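Local coordinates for protein interacting with Hsp90 1 (Saccharomyces cerevisiae, PDB 4CGU), which takes part in pre-rRNA processing and is required for the interaction of NOP58 with snoRNA, at residues P79-K84 with I97-K102; V83-F88 with L128-P133. All blocks are in the same frame, centred on the assembly; numbering follows the deposited sequence.

Contact 1 (P79-K84 with I97-K102)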
loop_
_atom_site.group_PDB
_atom_site.type_symbol
_atom_site.label_atom_id
_atom_site.label_comp_id
_atom_site.label_asym_id
_atom_site.label_seq_id
_atom_site.Cartn_x
_atom_site.Cartn_y
_atom_site.Cartn_z
ATOM N N PRO B 79 -8.096 -17.315 22.430
ATOM C CA PRO B 79 -7.005 -17.800 21.580
ATOM C C PRO B 79 -5.657 -17.710 22.281
ATOM O O PRO B 79 -5.439 -16.826 23.102
ATOM C CB PRO B 79 -7.046 -16.845 20.380
ATOM C CG PRO B 79 -7.633 -15.592 20.925
ATOM C CD PRO B 79 -8.655 -16.043 21.937
ATOM N N GLU B 80 -4.765 -18.637 21.960
ATOM C CA GLU B 80 -3.416 -18.620 22.492
ATOM C C GLU B 80 -2.444 -18.518 21.326
ATOM O O GLU B 80 -2.055 -19.532 20.744
ATOM C CB GLU B 80 -3.152 -19.895 23.293
ATOM C CG GLU B 80 -1.774 -19.965 23.926
ATOM C CD GLU B 80 -1.581 -21.214 24.753
ATOM O OE1 GLU B 80 -2.561 -21.970 24.920
ATOM O OE2 GLU B 80 -0.454 -21.439 25.238
ATOM N N TYR B 81 -2.064 -17.293 20.976
ATOM C CA TYR B 81 -1.179 -17.073 19.835
ATOM C C TYR B 81 0.290 -17.222 20.191
ATOM O O TYR B 81 0.734 -16.775 21.245
ATOM C CB TYR B 81 -1.408 -15.692 19.216
ATOM C CG TYR B 81 -2.823 -15.446 18.738
ATOM C CD1 TYR B 81 -3.362 -16.177 17.686
ATOM C CD2 TYR B 81 -3.618 -14.474 19.335
ATOM C CE1 TYR B 81 -4.657 -15.946 17.242
ATOM C CE2 TYR B 81 -4.913 -14.241 18.899
ATOM C CZ TYR B 81 -5.427 -14.977 17.855
ATOM O OH TYR B 81 -6.716 -14.738 17.428
ATOM N N GLU B 82 1.036 -17.852 19.292
ATOM C CA GLU B 82 2.482 -17.917 19.392
ATOM C C GLU B 82 3.081 -17.476 18.067
ATOM O O GLU B 82 2.605 -17.862 16.994
ATOM C CB GLU B 82 2.944 -19.323 19.770
ATOM C CG GLU B 82 2.622 -19.679 21.214
ATOM C CD GLU B 82 3.131 -21.046 21.613
ATOM O OE1 GLU B 82 3.824 -21.684 20.797
ATOM O OE2 GLU B 82 2.836 -21.480 22.744
ATOM N N VAL B 83 4.118 -16.652 18.157
ATOM C CA VAL B 83 4.706 -16.019 16.993
ATOM C C VAL B 83 6.122 -16.519 16.731
ATOM O O VAL B 83 6.927 -16.671 17.656
ATOM C CB VAL B 83 4.747 -14.493 17.178
ATOM C CG1 VAL B 83 5.230 -13.811 15.906
ATOM C CG2 VAL B 83 3.376 -13.974 17.589
ATOM N N LYS B 84 6.415 -16.791 15.465
ATOM C CA LYS B 84 7.776 -17.077 15.037
ATOM C C LYS B 84 8.137 -16.103 13.932
ATOM O O LYS B 84 7.276 -15.670 13.176
ATOM C CB LYS B 84 7.897 -18.503 14.505
ATOM C CG LYS B 84 7.630 -19.586 15.533
ATOM C CD LYS B 84 7.775 -20.956 14.902
ATOM C CE LYS B 84 7.593 -22.068 15.921
ATOM N NZ LYS B 84 7.677 -23.407 15.277
ATOM N N ILE B 97 6.647 -13.963 9.094
ATOM C CA ILE B 97 6.082 -14.084 10.430
ATOM C C ILE B 97 5.018 -15.171 10.418
ATOM O O ILE B 97 4.131 -15.156 9.572
ATOM C CB ILE B 97 5.418 -12.770 10.863
ATOM C CG1 ILE B 97 6.378 -11.600 10.636
ATOM C CG2 ILE B 97 4.958 -12.846 12.318
ATOM C CD1 ILE B 97 5.720 -10.252 10.750
ATOM N N LEU B 98 5.124 -16.118 11.346
ATOM C CA LEU B 98 4.100 -17.134 11.555
ATOM C C LEU B 98 3.355 -16.857 12.845
ATOM O O LEU B 98 3.958 -16.770 13.916
ATOM C CB LEU B 98 4.723 -18.529 11.652
ATOM C CG LEU B 98 5.570 -19.022 10.483
ATOM C CD1 LEU B 98 5.889 -20.504 10.633
ATOM C CD2 LEU B 98 4.851 -18.763 9.182
ATOM N N ILE B 99 2.040 -16.712 12.746
ATOM C CA ILE B 99 1.220 -16.564 13.935
ATOM C C ILE B 99 0.316 -17.778 14.040
ATOM O O ILE B 99 -0.490 -18.039 13.151
ATOM C CB ILE B 99 0.365 -15.294 13.889
ATOM C CG1 ILE B 99 1.257 -14.063 13.695
ATOM C CG2 ILE B 99 -0.484 -15.183 15.158
ATOM C CD1 ILE B 99 0.533 -12.762 13.887
ATOM N N GLU B 100 0.461 -18.522 15.129
ATOM C CA GLU B 100 -0.232 -19.789 15.285
ATOM C C GLU B 100 -1.115 -19.805 16.533
ATOM O O GLU B 100 -0.668 -19.450 17.619
ATOM C CB GLU B 100 0.802 -20.912 15.356
ATOM C CG GLU B 100 0.220 -22.295 15.413
ATOM C CD GLU B 100 1.276 -23.381 15.310
ATOM O OE1 GLU B 100 2.417 -23.069 14.905
ATOM O OE2 GLU B 100 0.965 -24.545 15.642
ATOM N N ASN B 101 -2.373 -20.204 16.378
ATOM C CA ASN B 101 -3.253 -20.349 17.533
ATOM C C ASN B 101 -3.136 -21.761 18.101
ATOM O O ASN B 101 -3.362 -22.741 17.390
ATOM C CB ASN B 101 -4.702 -20.032 17.158
ATOM C CG ASN B 101 -5.610 -19.879 18.377
ATOM O OD1 ASN B 101 -5.271 -20.300 19.487
ATOM N ND2 ASN B 101 -6.775 -19.275 18.167
ATOM N N LYS B 102 -2.785 -21.856 19.380
ATOM C CA LYS B 102 -2.546 -23.146 20.029
ATOM C C LYS B 102 -3.675 -23.577 20.964
ATOM O O LYS B 102 -3.628 -24.665 21.536
ATOM C CB LYS B 102 -1.241 -23.100 20.829
ATOM C CG LYS B 102 -0.024 -22.694 20.025
ATOM C CD LYS B 102 0.561 -23.869 19.269
ATOM C CE LYS B 102 1.997 -23.583 18.854
ATOM N NZ LYS B 102 2.616 -24.729 18.135
HETATM O O HOH W 1 -2.336 -25.204 24.634
#

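Contact 2 (V83-F88 with L128-P133)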
loop_
_atom_site.group_PDB
_atom_site.type_symbol
_atom_site.label_atom_id
_atom_site.label_comp_id
_atom_site.label_asym_id
_atom_site.label_seq_id
_atom_site.Cartn_x
_atom_site.Cartn_y
_atom_site.Cartn_z
ATOM N N VAL B 83 4.118 -16.652 18.157
ATOM C CA VAL B 83 4.706 -16.019 16.993
ATOM C C VAL B 83 6.122 -16.519 16.731
ATOM O O VAL B 83 6.927 -16.671 17.656
ATOM C CB VAL B 83 4.747 -14.493 17.178
ATOM C CG1 VAL B 83 5.230 -13.811 15.906
ATOM C CG2 VAL B 83 3.376 -13.974 17.589
ATOM N N LYS B 84 6.415 -16.791 15.465
ATOM C CA LYS B 84 7.776 -17.077 15.037
ATOM C C LYS B 84 8.137 -16.103 13.932
ATOM O O LYS B 84 7.276 -15.670 13.176
ATOM C CB LYS B 84 7.897 -18.503 14.505
ATOM C CG LYS B 84 7.630 -19.586 15.533
ATOM C CD LYS B 84 7.775 -20.956 14.902
ATOM C CE LYS B 84 7.593 -22.068 15.921
ATOM N NZ LYS B 84 7.677 -23.407 15.277
HETATM N N MSE B 85 9.410 -15.759 13.836
HETATM C CA MSE B 85 9.871 -14.882 12.780
HETATM C C MSE B 85 11.120 -15.477 12.157
HETATM O O MSE B 85 11.920 -16.112 12.842
HETATM C CB MSE B 85 10.119 -13.474 13.333
HETATM C CG MSE B 85 8.830 -12.790 13.796
HETATM SE SE MSE B 85 9.049 -11.099 14.741
HETATM C CE MSE B 85 9.438 -9.961 13.236
ATOM N N LYS B 86 11.267 -15.300 10.851
ATOM C CA LYS B 86 12.416 -15.830 10.132
ATOM C C LYS B 86 12.841 -14.849 9.049
ATOM O O LYS B 86 11.999 -14.318 8.328
ATOM C CB LYS B 86 12.073 -17.182 9.508
ATOM C CG LYS B 86 13.222 -17.822 8.742
ATOM C CD LYS B 86 12.815 -19.169 8.173
ATOM C CE LYS B 86 13.900 -19.759 7.278
ATOM N NZ LYS B 86 13.412 -20.956 6.517
ATOM N N ARG B 87 14.147 -14.613 8.942
ATOM C CA ARG B 87 14.686 -13.674 7.965
ATOM C C ARG B 87 15.172 -14.389 6.713
ATOM O O ARG B 87 15.532 -15.561 6.756
ATOM C CB ARG B 87 15.824 -12.846 8.574
ATOM C CG ARG B 87 15.365 -11.835 9.610
ATOM C CD ARG B 87 14.609 -10.682 8.974
ATOM N NE ARG B 87 15.508 -9.741 8.310
ATOM C CZ ARG B 87 16.070 -8.690 8.901
ATOM N NH1 ARG B 87 15.826 -8.430 10.181
ATOM N NH2 ARG B 87 16.878 -7.897 8.209
ATOM N N PHE B 88 15.179 -13.671 5.597
ATOM C CA PHE B 88 15.549 -14.248 4.312
ATOM C C PHE B 88 16.507 -13.324 3.569
ATOM O O PHE B 88 16.431 -12.103 3.700
ATOM C CB PHE B 88 14.305 -14.483 3.449
ATOM C CG PHE B 88 13.403 -15.576 3.957
ATOM C CD1 PHE B 88 12.434 -15.309 4.912
ATOM C CD2 PHE B 88 13.513 -16.866 3.464
ATOM C CE1 PHE B 88 11.604 -16.309 5.373
ATOM C CE2 PHE B 88 12.682 -17.869 3.921
ATOM C CZ PHE B 88 11.728 -17.592 4.879
ATOM N N LEU B 128 -2.925 -8.840 19.597
ATOM C CA LEU B 128 -1.594 -9.072 19.045
ATOM C C LEU B 128 -1.041 -7.980 18.125
ATOM O O LEU B 128 -1.747 -7.452 17.268
ATOM C CB LEU B 128 -1.589 -10.423 18.324
ATOM C CG LEU B 128 -0.249 -11.064 17.970
ATOM C CD1 LEU B 128 0.706 -11.011 19.143
ATOM C CD2 LEU B 128 -0.487 -12.501 17.559
ATOM N N SER B 129 0.234 -7.654 18.315
ATOM C CA SER B 129 0.928 -6.701 17.457
ATOM C C SER B 129 2.370 -7.142 17.226
ATOM O O SER B 129 3.053 -7.573 18.154
ATOM C CB SER B 129 0.908 -5.303 18.072
ATOM O OG SER B 129 1.785 -5.228 19.183
ATOM N N ILE B 130 2.822 -7.031 15.983
ATOM C CA ILE B 130 4.178 -7.403 15.618
ATOM C C ILE B 130 4.930 -6.164 15.171
ATOM O O ILE B 130 4.738 -5.685 14.047
ATOM C CB ILE B 130 4.195 -8.384 14.432
ATOM C CG1 ILE B 130 3.038 -9.379 14.529
ATOM C CG2 ILE B 130 5.548 -9.096 14.339
ATOM C CD1 ILE B 130 3.223 -10.419 15.597
ATOM N N PRO B 131 5.774 -5.618 16.052
ATOM C CA PRO B 131 6.678 -4.569 15.582
ATOM C C PRO B 131 7.589 -5.183 14.533
ATOM O O PRO B 131 7.969 -6.340 14.678
ATOM C CB PRO B 131 7.480 -4.211 16.836
ATOM C CG PRO B 131 6.608 -4.618 17.974
ATOM C CD PRO B 131 5.883 -5.845 17.501
ATOM N N LEU B 132 7.910 -4.440 13.482
ATOM C CA LEU B 132 8.738 -4.984 12.416
ATOM C C LEU B 132 10.181 -4.549 12.616
ATOM O O LEU B 132 10.427 -3.450 13.109
ATOM C CB LEU B 132 8.219 -4.527 11.053
ATOM C CG LEU B 132 6.757 -4.873 10.749
ATOM C CD1 LEU B 132 6.410 -4.466 9.329
ATOM C CD2 LEU B 132 6.483 -6.356 10.964
ATOM N N PRO B 133 11.139 -5.414 12.244
ATOM C CA PRO B 133 12.565 -5.098 12.378
ATOM C C PRO B 133 12.867 -3.771 11.693
ATOM O O PRO B 133 12.314 -3.499 10.628
ATOM C CB PRO B 133 13.249 -6.243 11.631
ATOM C CG PRO B 133 12.263 -7.354 11.653
ATOM C CD PRO B 133 10.922 -6.703 11.567
#

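Contact 1 (P79-K84 with I97-K102)
Y81 to K84 and I97 to N101 run antiparallel as the two arms of a beta hairpin, their axes 4.6 Å apart at 159°, at one margin of the four-stranded sheet of this CS-domain beta sandwich. E82 with E100 and K84 with L98 are hydrogen-bonded pairs, each closed by two N-H...O bonds; Y81 with N101 and V83 with I99 are the non-hydrogen-bonded pairs between and beyond them. Past the strand end the ladder gains one more rung, K102 N to E80 O (2.8 Å). Side chains alternate between the faces. On the inner face V83 CG1 and I97 CG2 lie side by side at 3.7 Å, pointing the same way. The Y81 and I99 side chains cross obliquely, Y81 CD1 resting 4.0 Å from I99 CG2. The other face carries E82, K84 and E100 beside L98. Here the E82 and K102 side chains cross at about a right angle, E82 OE1 3.3 Å from K102 CE, whereas K102 NZ turns to E100 OE2 in a salt bridge of 3.0 Å whose hydrogen bond is weak. D109 takes hydrogen bonds from Y81 OH and N101 ND2. N101 CG, anti to the backbone N (chi1 -168°), sets the amide beside P79 and E80; OD1 also accepts A103 N. E80 N meets N101 OD1 at 3.0 Å, lying 46° out of the amide carbonyl plane.

Contact 2 (V83-F88 with L128-P133)
V83 and I130 reach toward each other tip to tip, both methyls of the valine meeting one atom: CG1 lies 4.0 Å and CG2 4.1 Å from I130 CD1. V83 CG2 also touches L128 CD2 at 4.1 Å, where the two side chains slide past each other in opposite directions. Two residues on, selenomethionine M85 drops from the same side of its strand. Its SE sits 4.1 Å from I130 CG2, and the bend at chi3 (76°) carries CE to P133, 3.9 Å from CD. I130 is thus shared, its CD1 used by the valine and its CG2 by the selenomethionine. At the far end R87, bent at chi2 and chi3, and P133 pass each other heading opposite ways, R87 NH1 3.7 Å from P133 CB. The guanidinium is positioned by D135, which forms a salt bridge to NH2. These side-chain contacts are apolar, apart from that of R87 NH1 with the proline carbons, and they bridge backbones too far apart for strand pairing, with axes 10.2 Å apart at closest and 26° from parallel. This is the face-to-face packing of a beta sandwich: V83 to R87 belongs to strand 81-87, outermost in the four-stranded sheet of this chain and bonded to strand 95-101, while S129 to P131 borders the three-stranded sheet, where I130 pairs with L122 of strand 121-123.

Both contacts use strand 81-87, and V83 takes part in both, but they differ in kind. Contact 1 works within a sheet, through a ladder of backbone hydrogen bonds with charged groups on its outer face; contact 2 works between sheets, through side chains alone, and buries less than half as much area (271 against 596 Å²). Contact 1 is partly buried; contact 2 is the more solvent-exposed, though its centre lies closer to the middle of the chain, and I130 is its buried residue. The two meet in the sandwich interior: I130 touches V83 on one arm of the hairpin and I97 and I99 on the other, while L128 packs on I99 and Y81.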